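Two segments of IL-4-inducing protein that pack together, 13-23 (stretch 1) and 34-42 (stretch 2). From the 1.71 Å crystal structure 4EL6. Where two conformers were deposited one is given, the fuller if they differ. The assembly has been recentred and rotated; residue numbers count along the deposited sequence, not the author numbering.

Stretch 1, residues 13-23: DETYERGSYIE
Stretch 2, residues 34-42: PWTPGSVCV

This is a small, mostly polar contact, in which a folded-back loop of stretch 1 is pinned to stretch 2 through the Ser39 hydroxyl, with an apolar Ile22–Trp35 patch apart from it. It buries 378 Å², both sides summed.

Stretch 1 turns back on itself. Asp13 N bonds to Ser20 O (2.8 Å) and Glu14 N to Arg18 O (3.1 Å). Glu14 and Thr15 are extended (phi/psi -111/164 and -69/163). Tyr16 and Glu17 then take positive phi, 51/42 and 62/37. Arg18 (chi1 m, chi2 t, chi3 m) braces the turn: its NE donates to Thr15 O at 2.9 Å and its NH2 to Thr15 OG1 at 3.0 Å. Gly19 has phi 88°, a value that favours glycine.

In register, Asp13 CA lies 5.0 Å from Pro37 CA, and Glu14 CA lies 4.3 Å from Gly38 CA. Gly38 (-76/-36) is buried. An ideal CB here would point toward stretch 1 and sit 2.4 Å from Glu14 C, so the close approach needs glycine. Gly38 N makes a weak hydrogen bond to Asp13 O at 3.3 Å. A water also donates to Asp13 O (2.7 Å) and to Thr36 O (2.8 Å).

Strand 39-41 follows. Ser39 (-152/159, chi1 p) points toward stretch 1. Its OG donates to Glu14 O at 2.7 Å and accepts from Glu17 N at 2.9 Å, so one small hydroxyl serves two backbone groups of the loop. Val40 points away; Cys41 (chi1 m) again points toward. The Glu17 side chain (chi1 m, chi2 p) starts sideways and bends nearer, bringing CG to 3.4 Å from Cys41 SG.

Ile22 (chi1 m, chi2 t), on a strand, and Trp35 (chi1 m, chi2 14°) point toward each other's stretches. Ile22 CD1 lies over one indole face, and Ile22 CG2 is 4.0 Å from Trp35 CZ3.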

ATOM      1  N   ASP A  13      11.875  -2.754   4.764  1.00 12.19           N
ATOM      2  CA  ASP A  13      13.091  -2.485   4.000  0.51 12.97           C
ATOM      3  C   ASP A  13      13.472  -3.682   3.113  1.00 13.01           C
ATOM      4  O   ASP A  13      13.931  -3.521   1.988  1.00 12.11           O
ATOM      5  CB  ASP A  13      14.253  -2.158   4.949  0.51 15.11           C
ATOM      6  CG  ASP A  13      14.341  -0.683   5.340  0.51 17.06           C
ATOM      7  OD1 ASP A  13      13.415   0.127   5.100  0.51 18.49           O
ATOM      8  OD2 ASP A  13      15.380  -0.345   5.949  0.51 20.03           O
ATOM      9  N   GLU A  14      13.313  -4.883   3.631  1.00 12.37           N
ATOM     10  CA  GLU A  14      13.797  -6.072   2.963  1.00 12.81           C
ATOM     11  C   GLU A  14      12.640  -6.917   2.467  1.00 11.67           C
ATOM     12  O   GLU A  14      11.484  -6.735   2.870  1.00 10.20           O
ATOM     13  CB  GLU A  14      14.647  -6.898   3.915  1.00 16.61           C
ATOM     14  CG  GLU A  14      16.025  -6.283   4.189  1.00 20.49           C
ATOM     15  CD  GLU A  14      16.639  -6.957   5.382  1.00 26.11           C
ATOM     16  OE1 GLU A  14      16.863  -8.180   5.267  1.00 30.87           O
ATOM     17  OE2 GLU A  14      16.825  -6.284   6.434  1.00 30.71           O
ATOM     18  N   THR A  15      12.931  -7.837   1.582  1.00 10.53           N
ATOM     19  CA  THR A  15      11.910  -8.747   1.126  1.00 10.33           C
ATOM     20  C   THR A  15      11.510  -9.697   2.243  1.00  9.21           C
ATOM     21  O   THR A  15      12.187  -9.823   3.240  1.00  9.42           O
ATOM     22  CB  THR A  15      12.376  -9.596  -0.101  1.00 10.58           C
ATOM     23  OG1 THR A  15      13.503 -10.298   0.316  1.00 11.66           O
ATOM     24  CG2 THR A  15      12.712  -8.793  -1.353  1.00 11.71           C
ATOM     25  N   TYR A  16      10.358 -10.327   2.062  1.00  8.44           N
ATOM     26  CA  TYR A  16       9.737 -11.238   3.019  1.00  8.71           C
ATOM     27  C   TYR A  16       9.621 -10.676   4.443  1.00  8.50           C
ATOM     28  O   TYR A  16       9.910 -11.335   5.449  1.00  8.07           O
ATOM     29  CB  TYR A  16      10.456 -12.568   2.994  1.00  9.75           C
ATOM     30  CG  TYR A  16      10.344 -13.267   1.655  1.00 10.12           C
ATOM     31  CD1 TYR A  16       9.258 -14.079   1.390  1.00 11.28           C
ATOM     32  CD2 TYR A  16      11.327 -13.134   0.732  1.00 12.66           C
ATOM     33  CE1 TYR A  16       9.129 -14.723   0.172  1.00 12.37           C
ATOM     34  CE2 TYR A  16      11.215 -13.746  -0.479  1.00 13.31           C
ATOM     35  CZ  TYR A  16      10.132 -14.556  -0.732  1.00 13.59           C
ATOM     36  OH  TYR A  16      10.089 -15.190  -1.980  1.00 16.50           O
ATOM     37  N   GLU A  17       9.246  -9.399   4.512  1.00  7.89           N
ATOM     38  CA  GLU A  17       8.854  -8.775   5.787  1.00  9.09           C
ATOM     39  C   GLU A  17       9.990  -8.762   6.825  1.00  9.33           C
ATOM     40  O   GLU A  17       9.735  -8.917   8.020  1.00  9.76           O
ATOM     41  CB  GLU A  17       7.549  -9.402   6.298  1.00  8.92           C
ATOM     42  CG  GLU A  17       6.389  -9.328   5.306  1.00  9.10           C
ATOM     43  CD  GLU A  17       6.371 -10.384   4.200  1.00  8.67           C
ATOM     44  OE1 GLU A  17       5.966 -10.051   3.047  1.00  8.86           O
ATOM     45  OE2 GLU A  17       6.771 -11.555   4.442  1.00  9.13           O
ATOM     46  N   ARG A  18      11.206  -8.544   6.346  1.00 11.01           N
ATOM     47  CA  ARG A  18      12.388  -8.456   7.218  1.00 12.59           C
ATOM     48  C   ARG A  18      12.877  -7.012   7.260  1.00 13.81           C
ATOM     49  O   ARG A  18      12.630  -6.211   6.364  1.00 11.73           O
ATOM     50  CB  ARG A  18      13.497  -9.346   6.658  1.00 13.10           C
ATOM     51  CG  ARG A  18      13.122 -10.803   6.824  1.00 13.10           C
ATOM     52  CD  ARG A  18      13.952 -11.754   6.059  1.00 13.45           C
ATOM     53  NE  ARG A  18      13.994 -11.558   4.639  1.00 14.65           N
ATOM     54  CZ  ARG A  18      14.702 -12.247   3.762  1.00 16.70           C
ATOM     55  NH1 ARG A  18      15.498 -13.231   4.167  1.00 19.20           N
ATOM     56  NH2 ARG A  18      14.643 -11.933   2.500  1.00 18.18           N
ATOM     57  N   GLY A  19      13.575  -6.707   8.359  1.00 15.05           N
ATOM     58  CA  GLY A  19      14.284  -5.485   8.472  1.00 15.59           C
ATOM     59  C   GLY A  19      13.410  -4.414   9.009  1.00 14.83           C
ATOM     60  O   GLY A  19      12.338  -4.688   9.562  1.00 14.47           O
ATOM     61  N   SER A  20      13.924  -3.207   8.904  1.00 16.28           N
ATOM     62  CA  SER A  20      13.245  -2.043   9.454  0.62 16.35           C
ATOM     63  C   SER A  20      11.940  -1.817   8.696  1.00 15.94           C
ATOM     64  O   SER A  20      11.789  -2.259   7.568  1.00 13.62           O
ATOM     65  CB  SER A  20      14.158  -0.825   9.374  0.62 17.60           C
ATOM     66  OG  SER A  20      14.434  -0.518   8.025  0.62 18.83           O
ATOM     67  N   TYR A  21      11.008  -1.168   9.333  1.00 16.00           N
ATOM     68  CA  TYR A  21       9.761  -0.901   8.613  1.00 16.62           C
ATOM     69  C   TYR A  21       9.173   0.413   9.047  1.00 15.45           C
ATOM     70  O   TYR A  21       9.589   1.048  10.040  1.00 15.11           O
ATOM     71  CB  TYR A  21       8.768  -2.047   8.726  1.00 20.59           C
ATOM     72  CG  TYR A  21       8.317  -2.272  10.127  1.00 24.99           C
ATOM     73  CD1 TYR A  21       9.218  -2.739  11.065  1.00 28.77           C
ATOM     74  CD2 TYR A  21       7.027  -1.964  10.532  1.00 29.63           C
ATOM     75  CE1 TYR A  21       8.847  -2.933  12.379  1.00 35.07           C
ATOM     76  CE2 TYR A  21       6.631  -2.134  11.853  1.00 31.33           C
ATOM     77  CZ  TYR A  21       7.554  -2.629  12.777  1.00 38.89           C
ATOM     78  OH  TYR A  21       7.245  -2.852  14.120  1.00 43.63           O
ATOM     79  N   ILE A  22       8.232   0.855   8.206  1.00 14.90           N
ATOM     80  CA  ILE A  22       7.514   2.078   8.401  1.00 13.99           C
ATOM     81  C   ILE A  22       6.047   1.720   8.382  1.00 13.15           C
ATOM     82  O   ILE A  22       5.646   0.887   7.595  1.00 12.74           O
ATOM     83  CB  ILE A  22       7.796   3.133   7.273  1.00 15.32           C
ATOM     84  CG1 ILE A  22       9.242   3.590   7.315  1.00 17.73           C
ATOM     85  CG2 ILE A  22       6.899   4.351   7.461  1.00 16.08           C
ATOM     86  CD1 ILE A  22       9.692   4.288   6.070  1.00 19.38           C
ATOM     87  N   GLU A  23       5.254   2.374   9.239  1.00 12.76           N
ATOM     88  CA  GLU A  23       3.805   2.243   9.256  1.00 13.85           C
ATOM     89  C   GLU A  23       3.170   3.517   8.676  1.00 12.83           C
ATOM     90  O   GLU A  23       3.579   4.668   8.979  1.00 12.59           O
ATOM     91  CB  GLU A  23       3.257   1.977  10.669  1.00 15.88           C
ATOM     92  CG  GLU A  23       3.686   0.642  11.255  1.00 20.20           C
ATOM     93  CD  GLU A  23       3.116   0.396  12.657  1.00 23.71           C
ATOM     94  OE1 GLU A  23       2.877  -0.771  13.023  1.00 30.01           O
ATOM     95  OE2 GLU A  23       2.903   1.377  13.375  1.00 27.07           O
ATOM     96  N   PRO A  34      10.650   8.755  -4.275  1.00  8.77           N
ATOM     97  CA  PRO A  34       9.691   7.635  -4.057  1.00  8.52           C
ATOM     98  C   PRO A  34      10.199   6.563  -3.051  1.00  8.95           C
ATOM     99  O   PRO A  34      11.393   6.313  -3.004  1.00 10.52           O
ATOM    100  CB  PRO A  34       9.496   7.039  -5.465  1.00  8.61           C
ATOM    101  CG  PRO A  34       9.885   8.212  -6.393  1.00  9.62           C
ATOM    102  CD  PRO A  34      10.985   8.969  -5.687  1.00  9.25           C
ATOM    103  N   TRP A  35       9.298   5.972  -2.279  1.00  8.90           N
ATOM    104  CA  TRP A  35       9.641   4.885  -1.334  1.00  9.73           C
ATOM    105  C   TRP A  35       9.834   3.601  -2.028  1.00  9.45           C
ATOM    106  O   TRP A  35       9.007   3.251  -2.850  1.00  9.64           O
ATOM    107  CB  TRP A  35       8.555   4.790  -0.312  1.00 10.20           C
ATOM    108  CG  TRP A  35       8.582   5.966   0.624  1.00 11.93           C
ATOM    109  CD1 TRP A  35       9.279   7.178   0.474  1.00 12.55           C
ATOM    110  CD2 TRP A  35       7.855   6.091   1.865  1.00 12.06           C
ATOM    111  NE1 TRP A  35       9.011   8.000   1.550  1.00 14.62           N
ATOM    112  CE2 TRP A  35       8.182   7.393   2.408  1.00 13.45           C
ATOM    113  CE3 TRP A  35       6.984   5.263   2.566  1.00 14.11           C
ATOM    114  CZ2 TRP A  35       7.690   7.816   3.644  1.00 15.29           C
ATOM    115  CZ3 TRP A  35       6.484   5.722   3.761  1.00 15.95           C
ATOM    116  CH2 TRP A  35       6.832   6.966   4.282  1.00 14.73           C
ATOM    117  N   THR A  36      10.934   2.896  -1.745  1.00  9.38           N
ATOM    118  CA  THR A  36      11.257   1.631  -2.431  1.00  9.36           C
ATOM    119  C   THR A  36      11.382   0.491  -1.448  1.00  9.22           C
ATOM    120  O   THR A  36      12.492  -0.017  -1.181  1.00 11.43           O
ATOM    121  CB  THR A  36      12.550   1.801  -3.225  1.00  9.19           C
ATOM    122  OG1 THR A  36      13.578   2.277  -2.320  1.00  9.73           O
ATOM    123  CG2 THR A  36      12.325   2.768  -4.383  1.00  9.86           C
ATOM    124  N   PRO A  37      10.275   0.048  -0.847  1.00  9.14           N
ATOM    125  CA  PRO A  37      10.331  -1.047   0.111  1.00  8.19           C
ATOM    126  C   PRO A  37      10.599  -2.399  -0.594  1.00  8.69           C
ATOM    127  O   PRO A  37      10.325  -2.611  -1.808  1.00  9.46           O
ATOM    128  CB  PRO A  37       8.952  -1.049   0.689  1.00  8.25           C
ATOM    129  CG  PRO A  37       8.055  -0.623  -0.477  1.00  8.37           C
ATOM    130  CD  PRO A  37       8.881   0.465  -1.100  1.00  8.87           C
ATOM    131  N   GLY A  38      11.145  -3.311   0.181  1.00  8.02           N
ATOM    132  CA  GLY A  38      11.320  -4.701  -0.236  1.00  7.68           C
ATOM    133  C   GLY A  38      10.044  -5.478  -0.199  1.00  7.26           C
ATOM    134  O   GLY A  38       9.909  -6.439  -0.931  1.00  6.93           O
ATOM    135  N   SER A  39       9.178  -5.205   0.767  1.00  7.85           N
ATOM    136  CA  SER A  39       7.916  -5.867   0.922  1.00  8.02           C
ATOM    137  C   SER A  39       6.893  -4.961   1.613  1.00  8.17           C
ATOM    138  O   SER A  39       7.258  -4.052   2.273  1.00  8.66           O
ATOM    139  CB  SER A  39       8.061  -7.233   1.657  1.00  8.09           C
ATOM    140  OG  SER A  39       8.798  -7.102   2.829  1.00  7.73           O
ATOM    141  N   VAL A  40       5.611  -5.264   1.443  1.00  8.17           N
ATOM    142  CA  VAL A  40       4.525  -4.439   1.933  1.00  8.66           C
ATOM    143  C   VAL A  40       3.416  -5.368   2.375  1.00  8.83           C
ATOM    144  O   VAL A  40       3.101  -6.325   1.685  1.00  8.87           O
ATOM    145  CB  VAL A  40       3.995  -3.545   0.812  1.00  9.23           C
ATOM    146  CG1 VAL A  40       2.824  -2.752   1.254  1.00  9.93           C
ATOM    147  CG2 VAL A  40       5.119  -2.683   0.240  1.00  8.37           C
ATOM    148  N   CYS A  41       2.796  -5.058   3.517  1.00  9.51           N
ATOM    149  CA  CYS A  41       1.677  -5.829   4.013  1.00  9.24           C
ATOM    150  C   CYS A  41       0.584  -4.903   4.554  1.00  9.42           C
ATOM    151  O   CYS A  41       0.834  -3.797   4.998  1.00  9.23           O
ATOM    152  CB  CYS A  41       2.098  -6.629   5.212  1.00 10.33           C
ATOM    153  SG  CYS A  41       3.376  -7.881   4.871  1.00 11.51           S
ATOM    154  N   VAL A  42      -0.603  -5.476   4.660  1.00  9.08           N
ATOM    155  CA  VAL A  42      -1.726  -4.924   5.389  1.00 10.14           C
ATOM    156  C   VAL A  42      -2.187  -5.985   6.385  1.00 11.24           C
ATOM    157  O   VAL A  42      -2.407  -7.129   6.002  1.00 11.72           O
ATOM    158  CB  VAL A  42      -2.904  -4.586   4.471  1.00  9.70           C
ATOM    159  CG1 VAL A  42      -4.016  -3.970   5.301  1.00 10.94           C
ATOM    160  CG2 VAL A  42      -2.478  -3.687   3.314  1.00  9.93           C
TER
HETATM  161  O   HOH W   1      14.375  -1.373   0.404  1.00 27.45           O